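Local coordinates for protein cytochrome c XoxG (Methylobacterium extorquens, PDB 6ONQ) that binds heme c and probably carries electrons as the cytochrome partner of lanthanide-dependent methanol oxidation, at residues Glu46-Ala51 / Arg166-Trp171; Phe83-Tyr88 / Gly177-Lys182; Arg89-Glu94 / Tyr160-Ala165. One frame throughout, in Å; residues are numbered along the deposited sequence.

Contact 1. Residues Glu46-Ala51 / Arg166-Trp171; sequences EPVLKA and RAAGAW
V48 meets A167 and A168, and L49 meets A168, with no flat group between them; the guanidinium of R166 sits behind this touch and takes the carbonyl of W171 at its edge. There NH1 of R166 gives a hydrogen bond of 2.8 Å to O of W171, nearly in the guanidinium plane but bent to 138° at the hydrogen. It links the last helical turn to the chain that follows it, while NE of R166 holds O of D102. The touch itself is apolar. V48 sends CG1, anti to its backbone N (chi1 170°), over the backbone of A168, 3.8 Å from its CA, and alongside the methyl, 4.0 Å from its CB. The A168 methyl in turn nestles against the helix 46-51 backbone, its CB 3.8 Å from CA of L49 and 4.0 Å from CB of L49. Backbone bonding between A168 and D45 adds a polar tie, and OD1 of D45 accepts from N of V48. Just beyond, G169 turns to positive phi and its N bonds O of R166 at 2.9 Å: the short helix 46-51 rests against the Schellman motif that ends helix 156-167.

Contact 2. Residues Phe83-Tyr88 / Gly177-Lys182; sequences FTYSGY and GEKEDK
Y85 and K179 carry this surface contact between helix 82-94 and the loop that leads to helix 184-193, and their chief interaction is CH-pi. The lysine lays its aliphatic chain over one face of the tyrosine ring: CD of K179 stands 3.6 Å from the centroid of the Y85 ring, only 7° off the normal. CE carries on toward the phenol end, 3.6 Å from both CE1 and CZ of Y85. Nearer the backbones, the two CB atoms of Y85 and K179 come to 4.1 Å, so the lysine chain slants across the ring, with CB by its root, CD over the centre of the face and CE by the phenol end. The lysine can do this because CG sits between its backbone N and carbonyl carbon and the chain then folds at chi3 (91°) and again at chi4, instead of reaching straight out.

Charge contributes little. NZ of K179 is 5.1 Å from the centroid of the Y85 ring, a cation-pi approach that is long and at most weakly attractive. No hydrogen bond links the two segments. With an alanine in place of Y85, the methylenes of K179 would probably lose the flat surface they lie on, and the folded lysine chain would be set free to swing away.

Backbone bonds fix the loop from another quarter. E178 and E180, the residues flanking K179, both bond V80, and the Y85 ring itself also rests on V80 and meets W82. The phenol ring is thus gathered in by the start of its own helix, the strand before it and the loop. What results is a CH-pi contact of lysine on tyrosine beside 79-80, an outermost strand of the four-stranded antiparallel sheet.

Contact 3. Residues Arg89-Glu94 / Tyr160-Ala165; sequences RRYHAE and YVYLRA. With HEC (heme c), chain B.
Y91 reaches from helix 82-94 toward Y162 and L163 of helix 156-167, and its contacts change atom by atom. CB is the first to touch: it lies 4.1 Å from CE2 of Y162, with CD2 of the same ring hardly farther off. CG stays against that atom too, 4.1 Å from CE2 of Y162. CG points anti to the backbone N (chi1 178°), which carries the ring across the gap between the helices. The two tyrosine side chains cross at about a right angle, and their rings meet obliquely, with centroids 5.9 Å apart and planes at 51°. Farther out, CE1 of Y91 touches the branch methyl of L163, at 4.1 Å from its CD2. L163 itself packs on L112 and L116, so helix 112-118 backs this apolar patch.

Packing of the first and last helices of the heme domain on each other is a hallmark of the class I cytochrome c fold, and here helix 82-94 runs directly into the CXXCH heme-attachment motif, which opens with the covalently bound C95 and closes with H99, an axial ligand of the iron.

The Y91 side chain comes to about 3 Å of that of H99 (nearest atoms) and also touches H96. At the tip, OH of Y91 hydrogen-bonds O of G100, so this buried hydroxyl has a polar mate just past the motif. Three residues along, at the end of the helix, E94 abuts a side group of the heme: its CB lies 3.6 Å from CBB of the heme.

In the fold
From the N terminus, the first helix, 46-51, waits more than a hundred residues for its partner: contact 1 joins it to the end of helix 156-167. The chain then builds the four-stranded sheet and enters helix 82-94. The first half of that helix goes to contact 2, whose second segment, 177-182, follows 166-171, so contacts 1 and 2 cross. The second half goes to contact 3, which closes over the heme-binding stretch and lies within both longer loops. Helix 82-94 thus serves contacts 2 and 3, and helix 156-167 serves contacts 1 and 3, tying the N-terminal helix and the loop before helix 184-193 to the cytochrome core.

Contact 1. Residues Glu46-Ala51 / Arg166-Trp171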
loop_
_atom_site.group_PDB
_atom_site.type_symbol
_atom_site.label_atom_id
_atom_site.label_comp_id
_atom_site.label_asym_id
_atom_site.label_seq_id
_atom_site.Cartn_x
_atom_site.Cartn_y
_atom_site.Cartn_z
ATOM N N GLU A 46 -13.314 -8.939 -4.866
ATOM C CA GLU A 46 -14.322 -8.378 -3.972
ATOM C C GLU A 46 -14.077 -8.706 -2.505
ATOM O O GLU A 46 -14.196 -7.789 -1.671
ATOM C CB GLU A 46 -15.721 -8.827 -4.417
ATOM C CG GLU A 46 -16.255 -8.055 -5.615
ATOM C CD GLU A 46 -16.550 -6.595 -5.296
ATOM O OE1 GLU A 46 -16.697 -6.258 -4.095
ATOM O OE2 GLU A 46 -16.630 -5.788 -6.252
ATOM N N PRO A 47 -13.747 -9.942 -2.117
ATOM C CA PRO A 47 -13.498 -10.200 -0.686
ATOM C C PRO A 47 -12.352 -9.382 -0.112
ATOM O O PRO A 47 -12.461 -8.863 1.008
ATOM C CB PRO A 47 -13.198 -11.702 -0.658
ATOM C CG PRO A 47 -13.869 -12.244 -1.880
ATOM C CD PRO A 47 -13.760 -11.188 -2.909
ATOM N N VAL A 48 -11.248 -9.256 -0.851
ATOM C CA VAL A 48 -10.140 -8.429 -0.387
ATOM C C VAL A 48 -10.540 -6.960 -0.358
ATOM O O VAL A 48 -10.227 -6.239 0.596
ATOM C CB VAL A 48 -8.899 -8.661 -1.261
ATOM C CG1 VAL A 48 -7.837 -7.639 -0.929
ATOM C CG2 VAL A 48 -8.365 -10.058 -1.042
ATOM N N LEU A 49 -11.240 -6.492 -1.393
ATOM C CA LEU A 49 -11.726 -5.113 -1.397
ATOM C C LEU A 49 -12.696 -4.852 -0.249
ATOM O O LEU A 49 -12.619 -3.807 0.409
ATOM C CB LEU A 49 -12.386 -4.797 -2.740
ATOM C CG LEU A 49 -13.273 -3.555 -2.863
ATOM C CD1 LEU A 49 -12.503 -2.296 -2.519
ATOM C CD2 LEU A 49 -13.855 -3.462 -4.263
ATOM N N LYS A 50 -13.622 -5.777 0.006
ATOM C CA LYS A 50 -14.589 -5.563 1.078
ATOM C C LYS A 50 -13.903 -5.468 2.435
ATOM O O LYS A 50 -14.298 -4.660 3.284
ATOM C CB LYS A 50 -15.633 -6.680 1.081
ATOM C CG LYS A 50 -16.830 -6.431 2.000
ATOM C CD LYS A 50 -17.222 -7.707 2.749
ATOM C CE LYS A 50 -18.738 -7.854 2.889
ATOM N NZ LYS A 50 -19.151 -9.291 3.022
ATOM N N ALA A 51 -12.869 -6.284 2.662
ATOM C CA ALA A 51 -12.153 -6.211 3.933
ATOM C C ALA A 51 -11.317 -4.952 4.055
ATOM O O ALA A 51 -10.873 -4.641 5.163
ATOM C CB ALA A 51 -11.252 -7.427 4.126
ATOM N N ARG A 166 -3.381 -2.576 -4.713
ATOM C CA ARG A 166 -3.092 -3.474 -5.825
ATOM C C ARG A 166 -3.778 -4.817 -5.628
ATOM O O ARG A 166 -4.415 -5.343 -6.546
ATOM C CB ARG A 166 -1.582 -3.655 -5.979
ATOM C CG ARG A 166 -0.835 -2.362 -6.324
ATOM C CD ARG A 166 -1.041 -1.947 -7.779
ATOM N NE ARG A 166 -0.524 -2.961 -8.691
ATOM C CZ ARG A 166 -1.262 -3.620 -9.579
ATOM N NH1 ARG A 166 -2.565 -3.372 -9.700
ATOM N NH2 ARG A 166 -0.693 -4.536 -10.345
ATOM N N ALA A 167 -3.677 -5.373 -4.421
ATOM C CA ALA A 167 -4.230 -6.694 -4.151
ATOM C C ALA A 167 -5.740 -6.711 -4.306
ATOM O O ALA A 167 -6.311 -7.725 -4.725
ATOM C CB ALA A 167 -3.833 -7.145 -2.748
ATOM N N ALA A 168 -6.403 -5.610 -3.969
ATOM C CA ALA A 168 -7.844 -5.516 -4.134
ATOM C C ALA A 168 -8.252 -5.223 -5.571
ATOM O O ALA A 168 -9.455 -5.180 -5.862
ATOM C CB ALA A 168 -8.403 -4.435 -3.207
ATOM N N GLY A 169 -7.290 -5.018 -6.468
ATOM C CA GLY A 169 -7.620 -4.544 -7.795
ATOM C C GLY A 169 -8.229 -3.161 -7.824
ATOM O O GLY A 169 -8.802 -2.770 -8.843
ATOM N N ALA A 170 -8.133 -2.406 -6.726
ATOM C CA ALA A 170 -8.673 -1.049 -6.673
ATOM C C ALA A 170 -7.767 -0.031 -7.341
ATOM O O ALA A 170 -8.191 1.110 -7.562
ATOM C CB ALA A 170 -8.917 -0.620 -5.224
ATOM N N TRP A 171 -6.528 -0.405 -7.633
ATOM C CA TRP A 171 -5.624 0.425 -8.400
ATOM C C TRP A 171 -4.950 -0.460 -9.426
ATOM O O TRP A 171 -4.602 -1.604 -9.127
ATOM C CB TRP A 171 -4.569 1.109 -7.527
ATOM C CG TRP A 171 -3.716 2.056 -8.318
ATOM C CD1 TRP A 171 -2.419 1.872 -8.699
ATOM C CD2 TRP A 171 -4.110 3.328 -8.851
ATOM N NE1 TRP A 171 -1.982 2.950 -9.423
ATOM C CE2 TRP A 171 -3.002 3.857 -9.532
ATOM C CE3 TRP A 171 -5.294 4.069 -8.815
ATOM C CZ2 TRP A 171 -3.041 5.087 -10.171
ATOM C CZ3 TRP A 171 -5.328 5.294 -9.449
ATOM C CH2 TRP A 171 -4.208 5.792 -10.113
#

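Contact 2. Residues Phe83-Tyr88 / Gly177-Lys182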
loop_
_atom_site.group_PDB
_atom_site.type_symbol
_atom_site.label_atom_id
_atom_site.label_comp_id
_atom_site.label_asym_id
_atom_site.label_seq_id
_atom_site.Cartn_x
_atom_site.Cartn_y
_atom_site.Cartn_z
ATOM N N PHE A 83 -1.511 8.145 1.161
ATOM C CA PHE A 83 -0.606 7.029 1.408
ATOM C C PHE A 83 -0.547 6.065 0.233
ATOM O O PHE A 83 0.480 5.411 0.032
ATOM C CB PHE A 83 -0.999 6.310 2.691
ATOM C CG PHE A 83 -0.685 7.102 3.912
ATOM C CD1 PHE A 83 -1.467 8.189 4.264
ATOM C CD2 PHE A 83 0.420 6.802 4.682
ATOM C CE1 PHE A 83 -1.165 8.940 5.380
ATOM C CE2 PHE A 83 0.731 7.552 5.804
ATOM C CZ PHE A 83 -0.060 8.617 6.151
ATOM N N THR A 84 -1.604 5.969 -0.569
ATOM C CA THR A 84 -1.466 5.202 -1.801
ATOM C C THR A 84 -0.472 5.878 -2.738
ATOM O O THR A 84 0.423 5.225 -3.287
ATOM C CB THR A 84 -2.818 5.013 -2.485
ATOM O OG1 THR A 84 -3.713 4.315 -1.609
ATOM C CG2 THR A 84 -2.648 4.202 -3.755
ATOM N N TYR A 85 -0.606 7.196 -2.920
ATOM C CA TYR A 85 0.354 7.942 -3.731
ATOM C C TYR A 85 1.768 7.782 -3.182
ATOM O O TYR A 85 2.681 7.351 -3.897
ATOM C CB TYR A 85 -0.054 9.422 -3.793
ATOM C CG TYR A 85 0.974 10.348 -4.420
ATOM C CD1 TYR A 85 1.070 10.487 -5.804
ATOM C CD2 TYR A 85 1.845 11.089 -3.627
ATOM C CE1 TYR A 85 2.010 11.333 -6.377
ATOM C CE2 TYR A 85 2.789 11.937 -4.192
ATOM C CZ TYR A 85 2.867 12.055 -5.566
ATOM O OH TYR A 85 3.805 12.898 -6.125
ATOM N N SER A 86 1.955 8.090 -1.897
ATOM C CA SER A 86 3.285 8.038 -1.302
ATOM C C SER A 86 3.871 6.631 -1.363
ATOM O O SER A 86 5.058 6.457 -1.671
ATOM C CB SER A 86 3.223 8.537 0.139
ATOM O OG SER A 86 4.451 8.314 0.802
ATOM N N GLY A 87 3.052 5.615 -1.078
ATOM C CA GLY A 87 3.531 4.243 -1.101
ATOM C C GLY A 87 3.964 3.766 -2.473
ATOM O O GLY A 87 4.894 2.961 -2.580
ATOM N N TYR A 88 3.297 4.233 -3.535
ATOM C CA TYR A 88 3.777 3.943 -4.884
ATOM C C TYR A 88 5.226 4.388 -5.037
ATOM O O TYR A 88 6.087 3.617 -5.477
ATOM C CB TYR A 88 2.892 4.625 -5.936
ATOM C CG TYR A 88 3.388 4.448 -7.373
ATOM C CD1 TYR A 88 4.388 5.265 -7.896
ATOM C CD2 TYR A 88 2.858 3.463 -8.207
ATOM C CE1 TYR A 88 4.853 5.100 -9.195
ATOM C CE2 TYR A 88 3.321 3.293 -9.514
ATOM C CZ TYR A 88 4.320 4.118 -10.001
ATOM O OH TYR A 88 4.794 3.970 -11.291
ATOM N N GLY A 177 -1.944 9.856 -10.356
ATOM C CA GLY A 177 -1.928 11.245 -10.800
ATOM C C GLY A 177 -2.536 12.126 -9.751
ATOM O O GLY A 177 -1.862 12.627 -8.824
ATOM N N GLU A 178 -3.838 12.374 -9.869
ATOM C CA GLU A 178 -4.561 13.121 -8.858
ATOM C C GLU A 178 -4.406 12.436 -7.509
ATOM O O GLU A 178 -4.586 11.222 -7.394
ATOM C CB GLU A 178 -6.039 13.218 -9.245
ATOM C CG GLU A 178 -6.830 14.329 -8.543
ATOM C CD GLU A 178 -8.342 14.249 -8.806
ATOM O OE1 GLU A 178 -9.105 14.951 -8.099
ATOM O OE2 GLU A 178 -8.769 13.489 -9.713
ATOM N N LYS A 179 -4.044 13.213 -6.496
ATOM C CA LYS A 179 -3.950 12.726 -5.128
ATOM C C LYS A 179 -4.751 13.641 -4.215
ATOM O O LYS A 179 -5.230 14.704 -4.622
ATOM C CB LYS A 179 -2.489 12.646 -4.651
ATOM C CG LYS A 179 -1.851 14.000 -4.336
ATOM C CD LYS A 179 -0.329 13.962 -4.460
ATOM C CE LYS A 179 0.140 14.339 -5.866
ATOM N NZ LYS A 179 0.093 15.814 -6.120
ATOM N N GLU A 180 -4.911 13.203 -2.971
ATOM C CA GLU A 180 -5.403 14.072 -1.915
ATOM C C GLU A 180 -4.213 14.745 -1.252
ATOM O O GLU A 180 -3.086 14.248 -1.306
ATOM C CB GLU A 180 -6.231 13.294 -0.883
ATOM C CG GLU A 180 -7.247 12.337 -1.518
ATOM C CD GLU A 180 -8.139 11.602 -0.520
ATOM O OE1 GLU A 180 -7.891 11.670 0.710
ATOM O OE2 GLU A 180 -9.106 10.951 -0.987
ATOM N N ASP A 181 -4.468 15.894 -0.634
ATOM C CA ASP A 181 -3.377 16.668 -0.058
ATOM C C ASP A 181 -2.656 15.873 1.026
ATOM O O ASP A 181 -3.249 15.043 1.719
ATOM C CB ASP A 181 -3.904 17.985 0.513
ATOM C CG ASP A 181 -4.181 19.008 -0.567
ATOM O OD1 ASP A 181 -4.085 20.219 -0.279
ATOM O OD2 ASP A 181 -4.493 18.596 -1.706
ATOM N N LYS A 182 -1.358 16.121 1.151
ATOM C CA LYS A 182 -0.575 15.493 2.210
ATOM C C LYS A 182 -1.011 16.047 3.559
ATOM O O LYS A 182 -0.935 17.264 3.773
ATOM C CB LYS A 182 0.920 15.725 2.000
ATOM C CG LYS A 182 1.798 14.987 3.006
ATOM C CD LYS A 182 3.293 15.224 2.760
ATOM C CE LYS A 182 4.164 14.280 3.602
ATOM N NZ LYS A 182 5.640 14.465 3.386
#

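Contact 3. Residues Arg89-Glu94 / Tyr160-Ala165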
loop_
_atom_site.group_PDB
_atom_site.type_symbol
_atom_site.label_atom_id
_atom_site.label_comp_id
_atom_site.label_asym_id
_atom_site.label_seq_id
_atom_site.Cartn_x
_atom_site.Cartn_y
_atom_site.Cartn_z
ATOM N N ARG A 89 5.515 5.632 -4.658
ATOM C CA ARG A 89 6.848 6.160 -4.901
ATOM C C ARG A 89 7.887 5.412 -4.081
ATOM O O ARG A 89 8.943 5.034 -4.604
ATOM C CB ARG A 89 6.867 7.665 -4.625
ATOM C CG ARG A 89 6.104 8.456 -5.701
ATOM C CD ARG A 89 6.017 9.960 -5.432
ATOM N NE ARG A 89 5.903 10.273 -4.012
ATOM C CZ ARG A 89 6.817 10.955 -3.328
ATOM N NH1 ARG A 89 7.910 11.396 -3.947
ATOM N NH2 ARG A 89 6.640 11.194 -2.031
ATOM N N ARG A 90 7.592 5.150 -2.808
ATOM C CA ARG A 90 8.519 4.376 -1.994
ATOM C C ARG A 90 8.727 2.980 -2.567
ATOM O O ARG A 90 9.835 2.430 -2.494
ATOM C CB ARG A 90 8.008 4.306 -0.561
ATOM C CG ARG A 90 7.746 5.664 0.025
ATOM C CD ARG A 90 9.057 6.386 0.277
ATOM N NE ARG A 90 8.848 7.804 0.558
ATOM C CZ ARG A 90 9.824 8.659 0.856
ATOM N NH1 ARG A 90 9.540 9.934 1.101
ATOM N NH2 ARG A 90 11.082 8.236 0.910
ATOM N N TYR A 91 7.678 2.391 -3.149
ATOM C CA TYR A 91 7.813 1.062 -3.741
ATOM C C TYR A 91 8.760 1.085 -4.931
ATOM O O TYR A 91 9.686 0.269 -5.019
ATOM C CB TYR A 91 6.456 0.523 -4.175
ATOM C CG TYR A 91 6.569 -0.820 -4.842
ATOM C CD1 TYR A 91 6.658 -1.981 -4.091
ATOM C CD2 TYR A 91 6.611 -0.929 -6.216
ATOM C CE1 TYR A 91 6.770 -3.214 -4.699
ATOM C CE2 TYR A 91 6.726 -2.157 -6.835
ATOM C CZ TYR A 91 6.804 -3.292 -6.078
ATOM O OH TYR A 91 6.928 -4.511 -6.701
ATOM N N HIS A 92 8.517 2.000 -5.874
ATOM C CA HIS A 92 9.391 2.158 -7.032
ATOM C C HIS A 92 10.840 2.396 -6.608
ATOM O O HIS A 92 11.774 1.831 -7.195
ATOM C CB HIS A 92 8.875 3.308 -7.893
ATOM C CG HIS A 92 9.655 3.527 -9.154
ATOM N ND1 HIS A 92 10.920 4.077 -9.163
ATOM C CD2 HIS A 92 9.340 3.286 -10.449
ATOM C CE1 HIS A 92 11.354 4.154 -10.408
ATOM N NE2 HIS A 92 10.414 3.682 -11.207
ATOM N N ALA A 93 11.039 3.219 -5.580
ATOM C CA ALA A 93 12.376 3.501 -5.075
ATOM C C ALA A 93 13.034 2.250 -4.512
ATOM O O ALA A 93 14.113 1.844 -4.956
ATOM C CB ALA A 93 12.304 4.595 -4.002
ATOM N N GLU A 94 12.394 1.615 -3.531
ATOM C CA GLU A 94 13.090 0.654 -2.696
ATOM C C GLU A 94 12.714 -0.801 -2.937
ATOM O O GLU A 94 13.366 -1.677 -2.360
ATOM C CB GLU A 94 12.863 0.990 -1.213
ATOM C CG GLU A 94 13.333 2.388 -0.782
ATOM C CD GLU A 94 14.703 2.395 -0.083
ATOM O OE1 GLU A 94 15.106 3.466 0.435
ATOM O OE2 GLU A 94 15.379 1.339 -0.047
ATOM N N TYR A 160 2.205 -0.629 2.605
ATOM C CA TYR A 160 1.080 -1.532 2.842
ATOM C C TYR A 160 -0.170 -1.056 2.119
ATOM O O TYR A 160 -0.826 -1.828 1.412
ATOM C CB TYR A 160 0.809 -1.658 4.340
ATOM C CG TYR A 160 -0.331 -2.599 4.654
ATOM C CD1 TYR A 160 -0.197 -3.972 4.463
ATOM C CD2 TYR A 160 -1.554 -2.119 5.119
ATOM C CE1 TYR A 160 -1.242 -4.838 4.733
ATOM C CE2 TYR A 160 -2.608 -2.986 5.395
ATOM C CZ TYR A 160 -2.439 -4.343 5.198
ATOM O OH TYR A 160 -3.465 -5.219 5.464
ATOM N N VAL A 161 -0.507 0.223 2.278
ATOM C CA VAL A 161 -1.719 0.773 1.675
ATOM C C VAL A 161 -1.695 0.607 0.159
ATOM O O VAL A 161 -2.632 0.070 -0.440
ATOM C CB VAL A 161 -1.879 2.246 2.081
ATOM C CG1 VAL A 161 -2.943 2.901 1.260
ATOM C CG2 VAL A 161 -2.213 2.338 3.555
ATOM N N TYR A 162 -0.626 1.067 -0.483
ATOM C CA TYR A 162 -0.511 0.942 -1.932
ATOM C C TYR A 162 -0.604 -0.519 -2.386
ATOM O O TYR A 162 -1.352 -0.856 -3.311
ATOM C CB TYR A 162 0.811 1.570 -2.389
ATOM C CG TYR A 162 1.184 1.170 -3.783
ATOM C CD1 TYR A 162 0.408 1.561 -4.852
ATOM C CD2 TYR A 162 2.286 0.368 -4.031
ATOM C CE1 TYR A 162 0.718 1.183 -6.119
ATOM C CE2 TYR A 162 2.603 -0.009 -5.313
ATOM C CZ TYR A 162 1.809 0.405 -6.349
ATOM O OH TYR A 162 2.095 0.049 -7.645
ATOM N N LEU A 163 0.167 -1.406 -1.759
ATOM C CA LEU A 163 0.127 -2.797 -2.186
ATOM C C LEU A 163 -1.200 -3.461 -1.822
ATOM O O LEU A 163 -1.598 -4.439 -2.462
ATOM C CB LEU A 163 1.292 -3.559 -1.578
ATOM C CG LEU A 163 2.707 -3.333 -2.093
ATOM C CD1 LEU A 163 3.699 -3.978 -1.128
ATOM C CD2 LEU A 163 2.856 -3.889 -3.508
ATOM N N ARG A 164 -1.891 -2.950 -0.801
ATOM C CA ARG A 164 -3.248 -3.401 -0.531
ATOM C C ARG A 164 -4.193 -2.995 -1.649
ATOM O O ARG A 164 -5.060 -3.779 -2.056
ATOM C CB ARG A 164 -3.737 -2.829 0.793
ATOM C CG ARG A 164 -4.419 -3.845 1.663
ATOM C CD ARG A 164 -5.199 -3.183 2.778
ATOM N NE ARG A 164 -6.281 -4.064 3.194
ATOM C CZ ARG A 164 -6.944 -3.969 4.337
ATOM N NH1 ARG A 164 -6.645 -3.016 5.210
ATOM N NH2 ARG A 164 -7.911 -4.838 4.601
ATOM N N ALA A 165 -4.054 -1.766 -2.149
ATOM C CA ALA A 165 -4.891 -1.323 -3.260
ATOM C C ALA A 165 -4.622 -2.131 -4.518
ATOM O O ALA A 165 -5.539 -2.360 -5.316
ATOM C CB ALA A 165 -4.676 0.163 -3.527
HETATM FE FE HEC B . 10.853 -8.382 -0.642
HETATM C CHA HEC B . 9.525 -11.522 -0.120
HETATM C CHB HEC B . 8.011 -7.023 0.505
HETATM C CHC HEC B . 12.188 -5.235 -1.022
HETATM C CHD HEC B . 13.489 -9.745 -2.338
HETATM N NA HEC B . 9.097 -9.141 0.014
HETATM C C1A HEC B . 8.754 -10.449 0.254
HETATM C C2A HEC B . 7.484 -10.470 0.966
HETATM C C3A HEC B . 7.086 -9.218 1.129
HETATM C C4A HEC B . 8.085 -8.378 0.541
HETATM C CMA HEC B . 5.803 -8.689 1.800
HETATM C CAA HEC B . 6.722 -11.721 1.426
HETATM C CBA HEC B . 6.197 -12.389 0.164
HETATM C CGA HEC B . 5.238 -13.496 0.484
HETATM O O1A HEC B . 5.554 -14.353 1.349
HETATM O O2A HEC B . 4.160 -13.522 -0.153
HETATM N NB HEC B . 10.254 -6.490 -0.330
HETATM C C1B HEC B . 9.008 -6.171 0.151
HETATM C C2B HEC B . 8.878 -4.745 0.245
HETATM C C3B HEC B . 10.017 -4.202 -0.157
HETATM C C4B HEC B . 10.909 -5.293 -0.543
HETATM C CMB HEC B . 7.654 -3.968 0.757
HETATM C CAB HEC B . 10.184 -2.657 -0.153
HETATM C CBB HEC B . 11.360 -2.071 -0.063
HETATM N NC HEC B . 12.530 -7.635 -1.559
HETATM C C1C HEC B . 12.917 -6.303 -1.521
HETATM C C2C HEC B . 14.239 -6.232 -2.105
HETATM C C3C HEC B . 14.615 -7.459 -2.485
HETATM C C4C HEC B . 13.541 -8.381 -2.140
HETATM C CMC HEC B . 15.078 -4.948 -2.293
HETATM C CAC HEC B . 15.988 -7.750 -3.157
HETATM C CBC HEC B . 16.089 -8.647 -4.134
HETATM N ND HEC B . 11.382 -10.262 -1.147
HETATM C C1D HEC B . 12.540 -10.618 -1.823
HETATM C C2D HEC B . 12.581 -12.070 -1.881
HETATM C C3D HEC B . 11.499 -12.550 -1.263
HETATM C C4D HEC B . 10.717 -11.426 -0.797
HETATM C CMD HEC B . 13.677 -12.938 -2.529
HETATM C CAD HEC B . 11.130 -14.036 -1.100
HETATM C CBD HEC B . 11.620 -14.603 0.229
HETATM C CGD HEC B . 11.200 -16.050 0.326
HETATM O O1D HEC B . 10.911 -16.664 -0.731
HETATM O O2D HEC B . 11.156 -16.601 1.451
#